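Local coordinates for protein aspartate--tRNA(Asp/Asn) ligase (Sulfolobus tokodaii, PDB 1WYD) that attaches L-aspartate to both tRNA(Asp) and tRNA(Asn), first activating the amino acid with ATP and then transferring it to the acceptor end of the tRNA, at residues S187-V199 and F382-H394. Numbering follows the deposited sequence.
Sequences SPQLYKELMAGVV and FFLKWFDYGMPPH
Leu-190 and Leu-194, one turn apart on helix 189-199, meet Phe-383 and Trp-386 in the antiparallel-sheet catalytic domain of a class II aminoacyl-tRNA synthetase. Leu-190 holds CG anti to the backbone N (chi1 165°), which lays CD1 over one face of Phe-383, 3.7 Å from the ring centroid, in a CH-pi contact. Its CD2 reaches Phe-382. Leu-194 crosses Trp-386 at about a right angle: CD1 sits 3.8 Å from the five-membered ring's centroid, almost on its normal, while CD2 packs against Trp-386 CG and CB. Branched leucines suit these places: each spreads two methyls over aromatic surface.

The polar part lies beside strand 222-231, where Glu-193 and His-394 both touch Glu-229. Glu-193, extended beyond CG, serves two donors. Glu-193 OE2 receives Gln-189 NE2 at 2.8 Å from above the carboxylate plane and lies at the Phe-383 edge near CZ, the planes nearly perpendicular. His-394 NE2 points almost straight at Glu-193 OE1 (165°, planes 49° apart), though the modelled 2.4 Å is doubtful as a length. Gln-189 lies in the predicted aspartate-binding region and touches Arg-359, predicted to bind the same substrate, so Glu-193 is probably second-shell, steadying the amide. The missing side chain of Gly-197 lets Met-391 SD within 4.1 Å of Gly-197 CA. On its other nitrogen, the imidazole is fixed in rotation by a second bond, His-394 ND1 to Pro-392 O at 2.8 Å.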
loop_
_atom_site.group_PDB
_atom_site.type_symbol
_atom_site.label_atom_id
_atom_site.label_comp_id
_atom_site.label_asym_id
_atom_site.label_seq_id
_atom_site.Cartn_x
_atom_site.Cartn_y
_atom_site.Cartn_z
ATOM N N SER B 187 -1.262 -10.456 -9.822
ATOM C CA SER B 187 -0.939 -9.111 -10.258
ATOM C C SER B 187 -2.271 -8.414 -10.364
ATOM O O SER B 187 -3.276 -9.100 -10.470
ATOM C CB SER B 187 -0.220 -9.168 -11.594
ATOM O OG SER B 187 -1.045 -8.748 -12.665
ATOM N N PRO B 188 -2.328 -7.091 -10.284
ATOM C CA PRO B 188 -3.616 -6.418 -10.425
ATOM C C PRO B 188 -4.055 -6.275 -11.890
ATOM O O PRO B 188 -5.151 -5.710 -12.113
ATOM C CB PRO B 188 -3.371 -5.059 -9.776
ATOM C CG PRO B 188 -1.941 -4.841 -9.894
ATOM C CD PRO B 188 -1.235 -6.134 -10.058
ATOM N N GLN B 189 -3.245 -6.812 -12.831
ATOM C CA GLN B 189 -3.382 -6.638 -14.291
ATOM C C GLN B 189 -4.736 -6.175 -14.847
ATOM O O GLN B 189 -4.842 -5.049 -15.351
ATOM C CB GLN B 189 -2.913 -7.880 -15.057
ATOM C CG GLN B 189 -2.691 -7.629 -16.549
ATOM C CD GLN B 189 -1.704 -6.481 -16.797
ATOM O OE1 GLN B 189 -0.591 -6.515 -16.274
ATOM N NE2 GLN B 189 -2.110 -5.462 -17.581
ATOM N N LEU B 190 -5.735 -7.042 -14.819
ATOM C CA LEU B 190 -7.029 -6.716 -15.384
ATOM C C LEU B 190 -7.665 -5.516 -14.697
ATOM O O LEU B 190 -8.203 -4.637 -15.371
ATOM C CB LEU B 190 -7.999 -7.925 -15.294
ATOM C CG LEU B 190 -9.496 -7.623 -15.527
ATOM C CD1 LEU B 190 -9.783 -7.246 -16.992
ATOM C CD2 LEU B 190 -10.392 -8.814 -15.108
ATOM N N TYR B 191 -7.572 -5.462 -13.368
ATOM C CA TYR B 191 -8.268 -4.438 -12.600
ATOM C C TYR B 191 -7.698 -3.037 -12.798
ATOM O O TYR B 191 -8.469 -2.062 -12.829
ATOM C CB TYR B 191 -8.357 -4.836 -11.146
ATOM C CG TYR B 191 -9.258 -6.071 -10.966
ATOM C CD1 TYR B 191 -8.706 -7.358 -10.906
ATOM C CD2 TYR B 191 -10.650 -5.949 -10.915
ATOM C CE1 TYR B 191 -9.517 -8.500 -10.758
ATOM C CE2 TYR B 191 -11.471 -7.076 -10.773
ATOM C CZ TYR B 191 -10.891 -8.351 -10.701
ATOM O OH TYR B 191 -11.678 -9.479 -10.569
ATOM N N LYS B 192 -6.382 -2.937 -12.977
ATOM C CA LYS B 192 -5.748 -1.632 -13.114
ATOM C C LYS B 192 -6.003 -1.103 -14.516
ATOM O O LYS B 192 -6.173 0.097 -14.708
ATOM C CB LYS B 192 -4.247 -1.676 -12.747
ATOM C CG LYS B 192 -3.393 -2.494 -13.661
ATOM C CD LYS B 192 -1.983 -2.658 -13.130
ATOM C CE LYS B 192 -1.095 -3.242 -14.242
ATOM N NZ LYS B 192 0.303 -3.456 -13.862
ATOM N N GLU B 193 -6.106 -2.007 -15.490
ATOM C CA GLU B 193 -6.532 -1.610 -16.832
ATOM C C GLU B 193 -7.921 -1.027 -16.751
ATOM O O GLU B 193 -8.181 0.039 -17.309
ATOM C CB GLU B 193 -6.514 -2.788 -17.795
ATOM C CG GLU B 193 -5.134 -3.408 -17.980
ATOM C CD GLU B 193 -5.029 -4.251 -19.243
ATOM O OE1 GLU B 193 -5.478 -3.792 -20.322
ATOM O OE2 GLU B 193 -4.455 -5.364 -19.171
ATOM N N LEU B 194 -8.802 -1.727 -16.031
ATOM C CA LEU B 194 -10.172 -1.297 -15.841
ATOM C C LEU B 194 -10.246 0.084 -15.215
ATOM O O LEU B 194 -11.027 0.933 -15.675
ATOM C CB LEU B 194 -10.961 -2.295 -14.951
ATOM C CG LEU B 194 -11.216 -3.691 -15.550
ATOM C CD1 LEU B 194 -12.319 -4.389 -14.794
ATOM C CD2 LEU B 194 -11.531 -3.644 -17.044
ATOM N N MET B 195 -9.482 0.273 -14.140
ATOM C CA MET B 195 -9.484 1.528 -13.411
ATOM C C MET B 195 -8.777 2.599 -14.228
ATOM O O MET B 195 -9.054 3.774 -14.045
ATOM C CB MET B 195 -8.797 1.399 -12.054
ATOM C CG MET B 195 -9.494 0.481 -11.093
ATOM S SD MET B 195 -11.047 1.121 -10.582
ATOM C CE MET B 195 -10.520 2.341 -9.427
ATOM N N ALA B 196 -7.871 2.204 -15.122
ATOM C CA ALA B 196 -7.326 3.177 -16.060
ATOM C C ALA B 196 -8.438 3.596 -17.029
ATOM O O ALA B 196 -8.408 4.712 -17.596
ATOM C CB ALA B 196 -6.159 2.598 -16.800
ATOM N N GLY B 197 -9.435 2.722 -17.202
ATOM C CA GLY B 197 -10.478 2.950 -18.183
ATOM C C GLY B 197 -11.564 3.826 -17.594
ATOM O O GLY B 197 -12.557 4.095 -18.242
ATOM N N VAL B 198 -11.372 4.261 -16.356
ATOM C CA VAL B 198 -12.306 5.124 -15.671
ATOM C C VAL B 198 -11.628 6.429 -15.219
ATOM O O VAL B 198 -12.127 7.527 -15.513
ATOM C CB VAL B 198 -12.994 4.416 -14.488
ATOM C CG1 VAL B 198 -12.952 2.914 -14.653
ATOM C CG2 VAL B 198 -12.417 4.800 -13.217
ATOM N N VAL B 199 -10.511 6.330 -14.504
ATOM C CA VAL B 199 -9.844 7.557 -14.123
ATOM C C VAL B 199 -8.503 7.781 -14.773
ATOM O O VAL B 199 -7.745 8.537 -14.244
ATOM C CB VAL B 199 -9.709 7.730 -12.608
ATOM C CG1 VAL B 199 -11.064 8.078 -12.001
ATOM C CG2 VAL B 199 -9.068 6.514 -11.954
ATOM N N PHE B 382 -14.853 -12.780 -18.774
ATOM C CA PHE B 382 -14.636 -11.901 -17.624
ATOM C C PHE B 382 -13.614 -10.770 -17.887
ATOM O O PHE B 382 -13.641 -9.730 -17.213
ATOM C CB PHE B 382 -14.217 -12.719 -16.400
ATOM C CG PHE B 382 -12.779 -13.158 -16.428
ATOM C CD1 PHE B 382 -12.385 -14.266 -17.194
ATOM C CD2 PHE B 382 -11.814 -12.472 -15.695
ATOM C CE1 PHE B 382 -11.058 -14.686 -17.237
ATOM C CE2 PHE B 382 -10.477 -12.885 -15.711
ATOM C CZ PHE B 382 -10.097 -13.995 -16.485
ATOM N N PHE B 383 -12.734 -10.984 -18.863
ATOM C CA PHE B 383 -11.748 -9.990 -19.256
ATOM C C PHE B 383 -12.183 -9.237 -20.517
ATOM O O PHE B 383 -12.044 -8.021 -20.607
ATOM C CB PHE B 383 -10.393 -10.693 -19.474
ATOM C CG PHE B 383 -9.196 -9.768 -19.600
ATOM C CD1 PHE B 383 -8.166 -9.812 -18.640
ATOM C CD2 PHE B 383 -9.049 -8.931 -20.704
ATOM C CE1 PHE B 383 -7.031 -8.998 -18.744
ATOM C CE2 PHE B 383 -7.925 -8.110 -20.826
ATOM C CZ PHE B 383 -6.909 -8.146 -19.842
ATOM N N LEU B 384 -12.698 -9.969 -21.493
ATOM C CA LEU B 384 -13.139 -9.406 -22.765
ATOM C C LEU B 384 -14.283 -8.401 -22.696
ATOM O O LEU B 384 -14.242 -7.367 -23.384
ATOM C CB LEU B 384 -13.523 -10.531 -23.709
ATOM C CG LEU B 384 -12.382 -11.477 -24.073
ATOM C CD1 LEU B 384 -12.995 -12.706 -24.762
ATOM C CD2 LEU B 384 -11.376 -10.767 -24.976
ATOM N N LYS B 385 -15.272 -8.686 -21.849
ATOM C CA LYS B 385 -16.534 -7.932 -21.817
ATOM C C LYS B 385 -16.370 -6.432 -21.646
ATOM O O LYS B 385 -17.126 -5.657 -22.239
ATOM C CB LYS B 385 -17.451 -8.428 -20.686
ATOM C CG LYS B 385 -16.915 -8.124 -19.294
ATOM C CD LYS B 385 -18.047 -7.864 -18.314
ATOM C CE LYS B 385 -18.317 -9.100 -17.471
ATOM N NZ LYS B 385 -19.278 -8.731 -16.405
ATOM N N TRP B 386 -15.416 -6.035 -20.802
ATOM C CA TRP B 386 -15.243 -4.637 -20.435
ATOM C C TRP B 386 -14.877 -3.783 -21.639
ATOM O O TRP B 386 -15.220 -2.613 -21.680
ATOM C CB TRP B 386 -14.182 -4.494 -19.353
ATOM C CG TRP B 386 -14.410 -5.384 -18.202
ATOM C CD1 TRP B 386 -13.696 -6.505 -17.875
ATOM C CD2 TRP B 386 -15.431 -5.241 -17.202
ATOM N NE1 TRP B 386 -14.222 -7.074 -16.737
ATOM C CE2 TRP B 386 -15.281 -6.316 -16.297
ATOM C CE3 TRP B 386 -16.457 -4.307 -16.977
ATOM C CZ2 TRP B 386 -16.118 -6.494 -15.202
ATOM C CZ3 TRP B 386 -17.303 -4.486 -15.880
ATOM C CH2 TRP B 386 -17.122 -5.569 -15.005
ATOM N N PHE B 387 -14.236 -4.407 -22.626
ATOM C CA PHE B 387 -13.779 -3.742 -23.866
ATOM C C PHE B 387 -14.873 -3.495 -24.918
ATOM O O PHE B 387 -14.602 -2.923 -25.970
ATOM C CB PHE B 387 -12.601 -4.515 -24.487
ATOM C CG PHE B 387 -11.390 -4.553 -23.603
ATOM C CD1 PHE B 387 -11.341 -5.400 -22.508
ATOM C CD2 PHE B 387 -10.319 -3.699 -23.833
ATOM C CE1 PHE B 387 -10.268 -5.404 -21.667
ATOM C CE2 PHE B 387 -9.224 -3.725 -22.994
ATOM C CZ PHE B 387 -9.213 -4.575 -21.900
ATOM N N ASP B 388 -16.107 -3.893 -24.615
ATOM C CA ASP B 388 -17.236 -3.517 -25.464
ATOM C C ASP B 388 -17.667 -2.075 -25.245
ATOM O O ASP B 388 -18.438 -1.518 -26.044
ATOM C CB ASP B 388 -18.444 -4.427 -25.209
ATOM C CG ASP B 388 -18.269 -5.823 -25.779
ATOM O OD1 ASP B 388 -18.786 -6.768 -25.131
ATOM O OD2 ASP B 388 -17.653 -6.094 -26.839
ATOM N N TYR B 389 -17.207 -1.469 -24.158
ATOM C CA TYR B 389 -17.739 -0.165 -23.790
ATOM C C TYR B 389 -16.685 0.928 -23.611
ATOM O O TYR B 389 -16.633 1.599 -22.574
ATOM C CB TYR B 389 -18.667 -0.293 -22.590
ATOM C CG TYR B 389 -19.811 -1.255 -22.841
ATOM C CD1 TYR B 389 -19.951 -2.411 -22.075
ATOM C CD2 TYR B 389 -20.747 -1.010 -23.857
ATOM C CE1 TYR B 389 -21.001 -3.289 -22.296
ATOM C CE2 TYR B 389 -21.781 -1.886 -24.110
ATOM C CZ TYR B 389 -21.916 -3.029 -23.323
ATOM O OH TYR B 389 -22.963 -3.924 -23.550
ATOM N N GLY B 390 -15.874 1.108 -24.652
ATOM C CA GLY B 390 -14.915 2.200 -24.745
ATOM C C GLY B 390 -13.685 2.066 -23.864
ATOM O O GLY B 390 -13.433 2.918 -23.010
ATOM N N MET B 391 -12.899 1.011 -24.037
ATOM C CA MET B 391 -11.639 0.994 -23.308
ATOM C C MET B 391 -10.663 1.836 -24.123
ATOM O O MET B 391 -10.595 1.664 -25.335
ATOM C CB MET B 391 -11.116 -0.433 -23.108
ATOM C CG MET B 391 -11.764 -1.192 -21.958
ATOM S SD MET B 391 -11.605 -0.401 -20.340
ATOM C CE MET B 391 -9.924 -0.906 -19.955
ATOM N N PRO B 392 -9.921 2.747 -23.498
ATOM C CA PRO B 392 -8.983 3.590 -24.243
ATOM C C PRO B 392 -7.669 2.859 -24.505
ATOM O O PRO B 392 -7.417 1.806 -23.893
ATOM C CB PRO B 392 -8.740 4.752 -23.271
ATOM C CG PRO B 392 -8.788 4.121 -21.937
ATOM C CD PRO B 392 -9.885 3.052 -22.052
ATOM N N PRO B 393 -6.814 3.408 -25.361
ATOM C CA PRO B 393 -5.464 2.880 -25.474
ATOM C C PRO B 393 -4.795 3.160 -24.154
ATOM O O PRO B 393 -4.911 4.253 -23.593
ATOM C CB PRO B 393 -4.847 3.728 -26.582
ATOM C CG PRO B 393 -6.029 4.289 -27.312
ATOM C CD PRO B 393 -7.019 4.572 -26.238
ATOM N N HIS B 394 -4.118 2.159 -23.632
ATOM C CA HIS B 394 -3.420 2.320 -22.378
ATOM C C HIS B 394 -2.144 1.493 -22.376
ATOM O O HIS B 394 -1.892 0.727 -23.302
ATOM C CB HIS B 394 -4.337 1.965 -21.194
ATOM C CG HIS B 394 -4.921 0.592 -21.276
ATOM N ND1 HIS B 394 -5.815 0.220 -22.255
ATOM C CD2 HIS B 394 -4.749 -0.496 -20.487
ATOM C CE1 HIS B 394 -6.174 -1.038 -22.058
ATOM N NE2 HIS B 394 -5.538 -1.493 -20.991
#